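Local coordinates for periplasmic zinc-binding protein troA (Treponema pallidum, PDB 1K0F) that binds zinc with high affinity and specificity in the periplasm and hands it to the membrane permease of an ABC transporter for import, at residues A52-Y57 with S76-A81; L164-D169 with G243-D248; I214-S219 with V239-E244. One frame throughout, in Å; residues are numbered along the deposited sequence.

Contact 1. Residues A52-Y57 with S76-A81; sequences ADLILY and SRLVVA
L54 to Y57 and L78 to A81 run side by side as parallel strands, L54 facing L78 at one end and Y57 facing A81 at the other. I55 makes two of the three backbone hydrogen bonds: I55 N donates to L78 O at 2.7 Å, and I55 O accepts from V80 N at 2.9 Å. Y57 N then closes the ladder on V80 O. Side chains alternate between two faces. On the face bearing I55, V79, Y57 and A81 the fit is closest. The Y57 ring leans across the sheet, its CG between the backbone N and the carbonyl carbon (chi1 68°), and A81 CB lies over one face of the ring, offset toward its rim, in a CH-pi contact 3.6 Å from the centroid. V79 fits between the two large residues of the facing strand: V79 CG1 meets Y57 CE1 at 3.4 Å, while V79 CG2 lies beside I55 CB at 4.0 Å. The far end of I55 is met by R77, whose bent chain passes over it obliquely, R77 CD reaching I55 CD1 at 3.4 Å. Beyond this bend the guanidinium arrives beside A52 and makes a weak hydrogen bond through NH2 to G50 O. The opposite face is built from leucine and valine branches: L54 CD1 presses on L78 CB at 3.8 Å, and L56 lies alongside V80, both pointing the same way. This is one beta-alpha-beta crossover: helix 67-73 covers the I55 face, with F70 and L73 on I55 and the F70 ring meeting that of Y57. Helix 107-124 covers the other face, L121 and L124 touching L54 and S120 touching V80, and strand 4-7 continues the sheet beyond 54-57.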
loop_
_atom_site.group_PDB
_atom_site.type_symbol
_atom_site.label_atom_id
_atom_site.label_comp_id
_atom_site.label_asym_id
_atom_site.label_seq_id
_atom_site.Cartn_x
_atom_site.Cartn_y
_atom_site.Cartn_z
ATOM N N ALA A 52 11.898 -14.787 14.279
ATOM C CA ALA A 52 12.318 -13.449 13.884
ATOM C C ALA A 52 12.916 -12.691 15.054
ATOM O O ALA A 52 12.524 -12.875 16.200
ATOM C CB ALA A 52 11.142 -12.678 13.315
ATOM N N ASP A 53 13.897 -11.854 14.753
ATOM C CA ASP A 53 14.529 -11.029 15.764
ATOM C C ASP A 53 13.853 -9.671 15.671
ATOM O O ASP A 53 13.859 -8.887 16.617
ATOM C CB ASP A 53 16.016 -10.881 15.471
ATOM C CG ASP A 53 16.706 -12.201 15.352
ATOM O OD1 ASP A 53 16.492 -13.049 16.253
ATOM O OD2 ASP A 53 17.449 -12.390 14.372
ATOM N N LEU A 54 13.263 -9.412 14.510
ATOM C CA LEU A 54 12.577 -8.155 14.264
ATOM C C LEU A 54 11.339 -8.380 13.420
ATOM O O LEU A 54 11.432 -8.861 12.297
ATOM C CB LEU A 54 13.513 -7.190 13.537
ATOM C CG LEU A 54 12.867 -5.949 12.934
ATOM C CD1 LEU A 54 12.355 -5.076 14.063
ATOM C CD2 LEU A 54 13.868 -5.194 12.082
ATOM N N ILE A 55 10.178 -8.045 13.965
ATOM C CA ILE A 55 8.936 -8.190 13.222
ATOM C C ILE A 55 8.444 -6.797 12.851
ATOM O O ILE A 55 8.351 -5.909 13.704
ATOM C CB ILE A 55 7.844 -8.904 14.033
ATOM C CG1 ILE A 55 8.157 -10.400 14.129
ATOM C CG2 ILE A 55 6.494 -8.719 13.349
ATOM C CD1 ILE A 55 7.230 -11.148 15.063
ATOM N N LEU A 56 8.137 -6.619 11.567
ATOM C CA LEU A 56 7.683 -5.337 11.048
ATOM C C LEU A 56 6.326 -5.420 10.369
ATOM O O LEU A 56 6.077 -6.288 9.532
ATOM C CB LEU A 56 8.711 -4.775 10.060
ATOM C CG LEU A 56 10.018 -4.239 10.655
ATOM C CD1 LEU A 56 10.899 -3.690 9.541
ATOM C CD2 LEU A 56 9.718 -3.167 11.685
ATOM N N TYR A 57 5.453 -4.496 10.743
ATOM C CA TYR A 57 4.128 -4.429 10.170
ATOM C C TYR A 57 3.630 -2.987 10.182
ATOM O O TYR A 57 4.140 -2.136 10.917
ATOM C CB TYR A 57 3.170 -5.358 10.923
ATOM C CG TYR A 57 2.845 -4.971 12.353
ATOM C CD1 TYR A 57 3.808 -5.049 13.362
ATOM C CD2 TYR A 57 1.541 -4.602 12.711
ATOM C CE1 TYR A 57 3.484 -4.777 14.676
ATOM C CE2 TYR A 57 1.208 -4.329 14.031
ATOM C CZ TYR A 57 2.181 -4.418 15.007
ATOM O OH TYR A 57 1.843 -4.122 16.310
ATOM N N SER A 76 8.517 -10.646 23.395
ATOM C CA SER A 76 9.499 -11.717 23.334
ATOM C C SER A 76 10.546 -11.324 22.307
ATOM O O SER A 76 11.680 -11.797 22.343
ATOM C CB SER A 76 8.818 -13.022 22.912
ATOM O OG SER A 76 7.514 -13.117 23.463
ATOM N N ARG A 77 10.150 -10.444 21.395
ATOM C CA ARG A 77 11.042 -9.983 20.342
ATOM C C ARG A 77 10.678 -8.575 19.940
ATOM O O ARG A 77 9.762 -7.975 20.495
ATOM C CB ARG A 77 10.921 -10.879 19.114
ATOM C CG ARG A 77 9.581 -10.749 18.403
ATOM C CD ARG A 77 9.163 -12.064 17.761
ATOM N NE ARG A 77 9.441 -13.208 18.627
ATOM C CZ ARG A 77 10.118 -14.283 18.242
ATOM N NH1 ARG A 77 10.587 -14.367 17.006
ATOM N NH2 ARG A 77 10.330 -15.276 19.096
ATOM N N LEU A 78 11.392 -8.054 18.958
ATOM C CA LEU A 78 11.120 -6.717 18.476
ATOM C C LEU A 78 9.899 -6.771 17.557
ATOM O O LEU A 78 9.911 -7.473 16.552
ATOM C CB LEU A 78 12.329 -6.182 17.709
ATOM C CG LEU A 78 13.418 -5.496 18.535
ATOM C CD1 LEU A 78 14.569 -5.064 17.627
ATOM C CD2 LEU A 78 12.827 -4.294 19.252
ATOM N N VAL A 79 8.843 -6.045 17.923
ATOM C CA VAL A 79 7.620 -5.996 17.124
ATOM C C VAL A 79 7.249 -4.539 16.952
ATOM O O VAL A 79 6.964 -3.840 17.920
ATOM C CB VAL A 79 6.461 -6.726 17.805
ATOM C CG1 VAL A 79 5.172 -6.460 17.046
ATOM C CG2 VAL A 79 6.750 -8.215 17.852
ATOM N N VAL A 80 7.242 -4.088 15.707
ATOM C CA VAL A 80 6.949 -2.699 15.420
ATOM C C VAL A 80 5.972 -2.453 14.271
ATOM O O VAL A 80 6.142 -2.970 13.172
ATOM C CB VAL A 80 8.270 -1.938 15.129
ATOM C CG1 VAL A 80 7.981 -0.611 14.436
ATOM C CG2 VAL A 80 9.031 -1.715 16.430
ATOM N N ALA A 81 4.937 -1.671 14.562
ATOM C CA ALA A 81 3.949 -1.283 13.569
ATOM C C ALA A 81 4.514 0.052 13.115
ATOM O O ALA A 81 4.210 1.096 13.686
ATOM C CB ALA A 81 2.586 -1.099 14.211
#

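Contact 2. Residues L164-D169 with G243-D248; sequences LVTAHD and GELFSD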
loop_
_atom_site.group_PDB
_atom_site.type_symbol
_atom_site.label_atom_id
_atom_site.label_comp_id
_atom_site.label_asym_id
_atom_site.label_seq_id
_atom_site.Cartn_x
_atom_site.Cartn_y
_atom_site.Cartn_z
ATOM N N LEU A 164 -10.282 9.112 -9.714
ATOM C CA LEU A 164 -9.915 7.703 -9.818
ATOM C C LEU A 164 -10.828 6.760 -9.042
ATOM O O LEU A 164 -11.076 6.940 -7.851
ATOM C CB LEU A 164 -8.461 7.497 -9.370
ATOM C CG LEU A 164 -8.015 6.099 -8.923
ATOM C CD1 LEU A 164 -7.577 5.256 -10.118
ATOM C CD2 LEU A 164 -6.868 6.255 -7.937
ATOM N N VAL A 165 -11.332 5.753 -9.739
ATOM C CA VAL A 165 -12.191 4.761 -9.121
ATOM C C VAL A 165 -11.415 3.455 -9.227
ATOM O O VAL A 165 -10.975 3.066 -10.310
ATOM C CB VAL A 165 -13.550 4.651 -9.853
ATOM C CG1 VAL A 165 -14.369 3.522 -9.254
ATOM C CG2 VAL A 165 -14.313 5.964 -9.738
ATOM N N THR A 166 -11.234 2.789 -8.095
ATOM C CA THR A 166 -10.477 1.548 -8.060
ATOM C C THR A 166 -11.184 0.428 -7.307
ATOM O O THR A 166 -12.269 0.620 -6.763
ATOM C CB THR A 166 -9.127 1.785 -7.390
ATOM O OG1 THR A 166 -9.314 2.657 -6.271
ATOM C CG2 THR A 166 -8.148 2.424 -8.372
ATOM N N ALA A 167 -10.542 -0.737 -7.278
ATOM C CA ALA A 167 -11.060 -1.926 -6.598
ATOM C C ALA A 167 -11.581 -1.653 -5.174
ATOM O O ALA A 167 -12.719 -2.007 -4.856
ATOM C CB ALA A 167 -9.981 -3.003 -6.563
ATOM N N HIS A 168 -10.745 -1.054 -4.320
ATOM C CA HIS A 168 -11.144 -0.726 -2.947
ATOM C C HIS A 168 -10.572 0.613 -2.448
ATOM O O HIS A 168 -9.617 1.129 -3.018
ATOM C CB HIS A 168 -10.807 -1.896 -1.984
ATOM C CG HIS A 168 -9.396 -1.916 -1.477
ATOM N ND1 HIS A 168 -8.303 -2.005 -2.309
ATOM C CD2 HIS A 168 -8.906 -1.942 -0.214
ATOM C CE1 HIS A 168 -7.199 -2.083 -1.584
ATOM N NE2 HIS A 168 -7.539 -2.050 -0.311
ATOM N N ASP A 169 -11.179 1.172 -1.398
ATOM C CA ASP A 169 -10.788 2.464 -0.807
ATOM C C ASP A 169 -9.384 2.459 -0.227
ATOM O O ASP A 169 -9.204 2.582 0.987
ATOM C CB ASP A 169 -11.782 2.849 0.300
ATOM C CG ASP A 169 -12.314 4.272 0.153
ATOM O OD1 ASP A 169 -11.912 4.965 -0.814
ATOM O OD2 ASP A 169 -13.134 4.688 1.012
ATOM N N GLY A 243 -5.758 -0.250 -16.158
ATOM C CA GLY A 243 -4.542 -0.874 -15.706
ATOM C C GLY A 243 -4.799 -1.499 -14.366
ATOM O O GLY A 243 -5.778 -1.180 -13.701
ATOM N N GLU A 244 -3.925 -2.410 -13.973
ATOM C CA GLU A 244 -4.061 -3.059 -12.687
ATOM C C GLU A 244 -3.221 -2.264 -11.738
ATOM O O GLU A 244 -2.068 -1.995 -12.021
ATOM C CB GLU A 244 -3.541 -4.481 -12.746
ATOM C CG GLU A 244 -4.224 -5.387 -11.766
ATOM C CD GLU A 244 -3.479 -6.672 -11.578
ATOM O OE1 GLU A 244 -2.438 -6.841 -12.242
ATOM O OE2 GLU A 244 -3.921 -7.513 -10.771
ATOM N N LEU A 245 -3.781 -1.884 -10.604
ATOM C CA LEU A 245 -2.998 -1.106 -9.680
ATOM C C LEU A 245 -2.550 -1.913 -8.473
ATOM O O LEU A 245 -3.109 -2.977 -8.163
ATOM C CB LEU A 245 -3.795 0.120 -9.245
ATOM C CG LEU A 245 -4.271 1.003 -10.406
ATOM C CD1 LEU A 245 -4.864 2.291 -9.854
ATOM C CD2 LEU A 245 -3.115 1.308 -11.336
ATOM N N PHE A 246 -1.510 -1.414 -7.812
ATOM C CA PHE A 246 -0.986 -2.061 -6.623
ATOM C C PHE A 246 -1.631 -1.354 -5.462
ATOM O O PHE A 246 -1.396 -0.170 -5.258
ATOM C CB PHE A 246 0.525 -1.894 -6.544
ATOM C CG PHE A 246 1.267 -2.693 -7.560
ATOM C CD1 PHE A 246 1.264 -4.078 -7.496
ATOM C CD2 PHE A 246 1.900 -2.068 -8.615
ATOM C CE1 PHE A 246 1.873 -4.829 -8.473
ATOM C CE2 PHE A 246 2.511 -2.805 -9.598
ATOM C CZ PHE A 246 2.499 -4.190 -9.534
ATOM N N SER A 247 -2.462 -2.065 -4.713
ATOM C CA SER A 247 -3.117 -1.446 -3.579
ATOM C C SER A 247 -2.321 -1.717 -2.317
ATOM O O SER A 247 -1.543 -0.870 -1.868
ATOM C CB SER A 247 -4.537 -1.978 -3.422
ATOM O OG SER A 247 -4.691 -3.234 -4.050
ATOM N N ASP A 248 -2.504 -2.898 -1.739
ATOM C CA ASP A 248 -1.786 -3.241 -0.523
ATOM C C ASP A 248 -0.555 -4.082 -0.815
ATOM O O ASP A 248 0.322 -4.213 0.037
ATOM C CB ASP A 248 -2.694 -4.015 0.442
ATOM C CG ASP A 248 -4.124 -3.490 0.464
ATOM O OD1 ASP A 248 -4.312 -2.255 0.475
ATOM O OD2 ASP A 248 -5.060 -4.323 0.478
#
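H168 and D248, two of the four ligands of the zinc site, meet here in the metal-free, closed protein, where two chain segments run out of their strands into the cleft between the lobes. The polar part is a tip-to-tip approach: H168 NE2 makes a weak hydrogen bond to D248 OD1 at 3.3 Å, bent to 130° at the hydrogen, and the imidazole and carboxylate planes stand 89° apart. The other side of the imidazole is held by a second shell, ND1 bonding to OE2 of E217. S247 OG bonds to that same oxygen and to OG of S219, tying both segments to one carboxylate. H37 and H102 complete the site, their rings meeting that of H168. The apolar part lies farther back, on the strands themselves. L245 CD1 reaches T166 CG2 at 3.6 Å, the side chains crossing at about a right angle, and the same methyl lies 4.0 Å from L164 CD1, the two leucines sliding past each other in opposite directions. Between these two groups, S247 CB abuts the rim of the imidazole in its plane, 3.2 Å from H168 CE1.

Contact 3. Residues I214-S219 with V239-E244; sequences IFIESS and VQIGGE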
loop_
_atom_site.group_PDB
_atom_site.type_symbol
_atom_site.label_atom_id
_atom_site.label_comp_id
_atom_site.label_asym_id
_atom_site.label_seq_id
_atom_site.Cartn_x
_atom_site.Cartn_y
_atom_site.Cartn_z
ATOM N N ILE A 214 -11.201 2.928 -15.212
ATOM C CA ILE A 214 -11.306 2.546 -13.814
ATOM C C ILE A 214 -10.156 1.545 -13.690
ATOM O O ILE A 214 -9.659 1.071 -14.708
ATOM C CB ILE A 214 -12.674 1.860 -13.507
ATOM C CG1 ILE A 214 -12.991 0.787 -14.549
ATOM C CG2 ILE A 214 -13.786 2.905 -13.495
ATOM C CD1 ILE A 214 -14.061 -0.184 -14.112
ATOM N N PHE A 215 -9.728 1.214 -12.475
ATOM C CA PHE A 215 -8.605 0.292 -12.330
ATOM C C PHE A 215 -8.802 -0.954 -11.489
ATOM O O PHE A 215 -9.565 -0.976 -10.529
ATOM C CB PHE A 215 -7.392 1.046 -11.795
ATOM C CG PHE A 215 -6.972 2.187 -12.664
ATOM C CD1 PHE A 215 -7.787 3.305 -12.804
ATOM C CD2 PHE A 215 -5.790 2.124 -13.387
ATOM C CE1 PHE A 215 -7.434 4.344 -13.659
ATOM C CE2 PHE A 215 -5.424 3.163 -14.251
ATOM C CZ PHE A 215 -6.249 4.275 -14.387
ATOM N N ILE A 216 -8.091 -2.005 -11.864
ATOM C CA ILE A 216 -8.134 -3.256 -11.127
ATOM C C ILE A 216 -7.055 -3.121 -10.067
ATOM O O ILE A 216 -6.392 -2.090 -9.962
ATOM C CB ILE A 216 -7.798 -4.489 -12.026
ATOM C CG1 ILE A 216 -7.066 -4.040 -13.285
ATOM C CG2 ILE A 216 -9.081 -5.229 -12.421
ATOM C CD1 ILE A 216 -6.510 -5.169 -14.082
ATOM N N GLU A 217 -6.870 -4.163 -9.277
ATOM C CA GLU A 217 -5.858 -4.127 -8.254
ATOM C C GLU A 217 -5.301 -5.505 -8.065
ATOM O O GLU A 217 -6.005 -6.492 -8.219
ATOM C CB GLU A 217 -6.440 -3.620 -6.957
ATOM C CG GLU A 217 -6.619 -2.127 -6.938
ATOM C CD GLU A 217 -7.137 -1.649 -5.615
ATOM O OE1 GLU A 217 -7.664 -0.522 -5.543
ATOM O OE2 GLU A 217 -7.020 -2.415 -4.640
ATOM N N SER A 218 -4.022 -5.557 -7.729
ATOM C CA SER A 218 -3.328 -6.811 -7.533
ATOM C C SER A 218 -3.807 -7.633 -6.340
ATOM O O SER A 218 -3.674 -8.856 -6.349
ATOM C CB SER A 218 -1.835 -6.536 -7.381
ATOM O OG SER A 218 -1.630 -5.189 -7.011
ATOM N N SER A 219 -4.374 -6.984 -5.326
ATOM C CA SER A 219 -4.800 -7.707 -4.129
ATOM C C SER A 219 -6.281 -7.998 -3.974
ATOM O O SER A 219 -6.698 -8.571 -2.976
ATOM C CB SER A 219 -4.323 -6.955 -2.899
ATOM O OG SER A 219 -4.356 -5.560 -3.132
ATOM N N VAL A 239 -15.985 1.971 -19.935
ATOM C CA VAL A 239 -14.818 2.346 -19.178
ATOM C C VAL A 239 -13.761 1.270 -19.346
ATOM O O VAL A 239 -14.047 0.071 -19.360
ATOM C CB VAL A 239 -15.147 2.536 -17.686
ATOM C CG1 VAL A 239 -15.590 1.223 -17.071
ATOM C CG2 VAL A 239 -13.937 3.097 -16.966
ATOM N N GLN A 240 -12.532 1.726 -19.502
ATOM C CA GLN A 240 -11.412 0.842 -19.677
ATOM C C GLN A 240 -10.847 0.519 -18.313
ATOM O O GLN A 240 -10.824 1.372 -17.440
ATOM C CB GLN A 240 -10.331 1.547 -20.485
ATOM C CG GLN A 240 -10.271 1.193 -21.950
ATOM C CD GLN A 240 -8.977 1.661 -22.574
ATOM O OE1 GLN A 240 -8.597 2.823 -22.432
ATOM N NE2 GLN A 240 -8.282 0.761 -23.261
ATOM N N ILE A 241 -10.420 -0.718 -18.112
ATOM C CA ILE A 241 -9.772 -1.063 -16.859
ATOM C C ILE A 241 -8.413 -0.455 -17.205
ATOM O O ILE A 241 -7.570 -1.106 -17.812
ATOM C CB ILE A 241 -9.684 -2.603 -16.678
ATOM C CG1 ILE A 241 -10.815 -3.088 -15.772
ATOM C CG2 ILE A 241 -8.376 -2.994 -16.038
ATOM C CD1 ILE A 241 -12.190 -2.881 -16.340
ATOM N N GLY A 242 -8.245 0.822 -16.877
ATOM C CA GLY A 242 -7.018 1.538 -17.191
ATOM C C GLY A 242 -5.706 0.946 -16.720
ATOM O O GLY A 242 -4.651 1.573 -16.849
ATOM N N GLY A 243 -5.758 -0.250 -16.158
ATOM C CA GLY A 243 -4.542 -0.874 -15.706
ATOM C C GLY A 243 -4.799 -1.499 -14.366
ATOM O O GLY A 243 -5.778 -1.180 -13.701
ATOM N N GLU A 244 -3.925 -2.410 -13.973
ATOM C CA GLU A 244 -4.061 -3.059 -12.687
ATOM C C GLU A 244 -3.221 -2.264 -11.738
ATOM O O GLU A 244 -2.068 -1.995 -12.021
ATOM C CB GLU A 244 -3.541 -4.481 -12.746
ATOM C CG GLU A 244 -4.224 -5.387 -11.766
ATOM C CD GLU A 244 -3.479 -6.672 -11.578
ATOM O OE1 GLU A 244 -2.438 -6.841 -12.242
ATOM O OE2 GLU A 244 -3.921 -7.513 -10.771
#
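A beta-alpha-beta unit with a beta bulge joins I214 and I216 of one parallel strand to I241 and E244 of the next, the latter spending one extra residue between the two bridges. Before the bulge, I214 N bonds to Q240 O at 2.7 Å and I214 O receives the N-H of G242; after it, I216 N donates to G243 O at 3.1 Å. An inverse gamma turn at I241 opens the bulge, and the two glycines carry the chain around it. G242, having no side chain, lets the F215 ring settle over its CA, 4.1 Å from the ring centroid in a CH-pi contact. At G243 (phi 137°) a side chain would collide with the carbonyl O of the residue before, a backbone shape suited to glycine. On the isoleucine face, I214 CG1 stands between the backbone N and the carbonyl carbon (chi1 47°) and meets V239 CG2 at 3.5 Å, the side chains crossing at about a right angle; I216 CG1 presses on I241 CG2. The extended chain of E244 crosses I216 obliquely, with I216 CD1 3.3 Å from E244 CG, and carries its carboxylate to S218, just past the strand end, E244 OE2 3.4 Å from S218 CA and weakly hydrogen-bonded to H222. Helix 225-233, in the crossover connection, covers the isoleucine face, R229 touching I214, V239 and I241. F215 packs against T270 and I271 of helix 260-273, while its backbone bonds to V165 of strand 163-166.

In the fold
Contact 1 comes first along the chain and lies on the opposite side of its centre from the other two, with centres about 29 Å from contact 2 and 34 Å from contact 3. It belongs to the four-stranded parallel sheet of the N-terminal lobe. Contacts 2 and 3 belong to the other lobe, their centres about 6 Å apart; they share G243 and E244 of strand 240-245, so the strand pairs with 213-217 and the chain beyond it leads into the zinc site. The end of the 213-217 strand lies directly behind the ligands of contact 2. The long helix 129-156 links the two lobes, as in other proteins of this family, and the metal site lies between them.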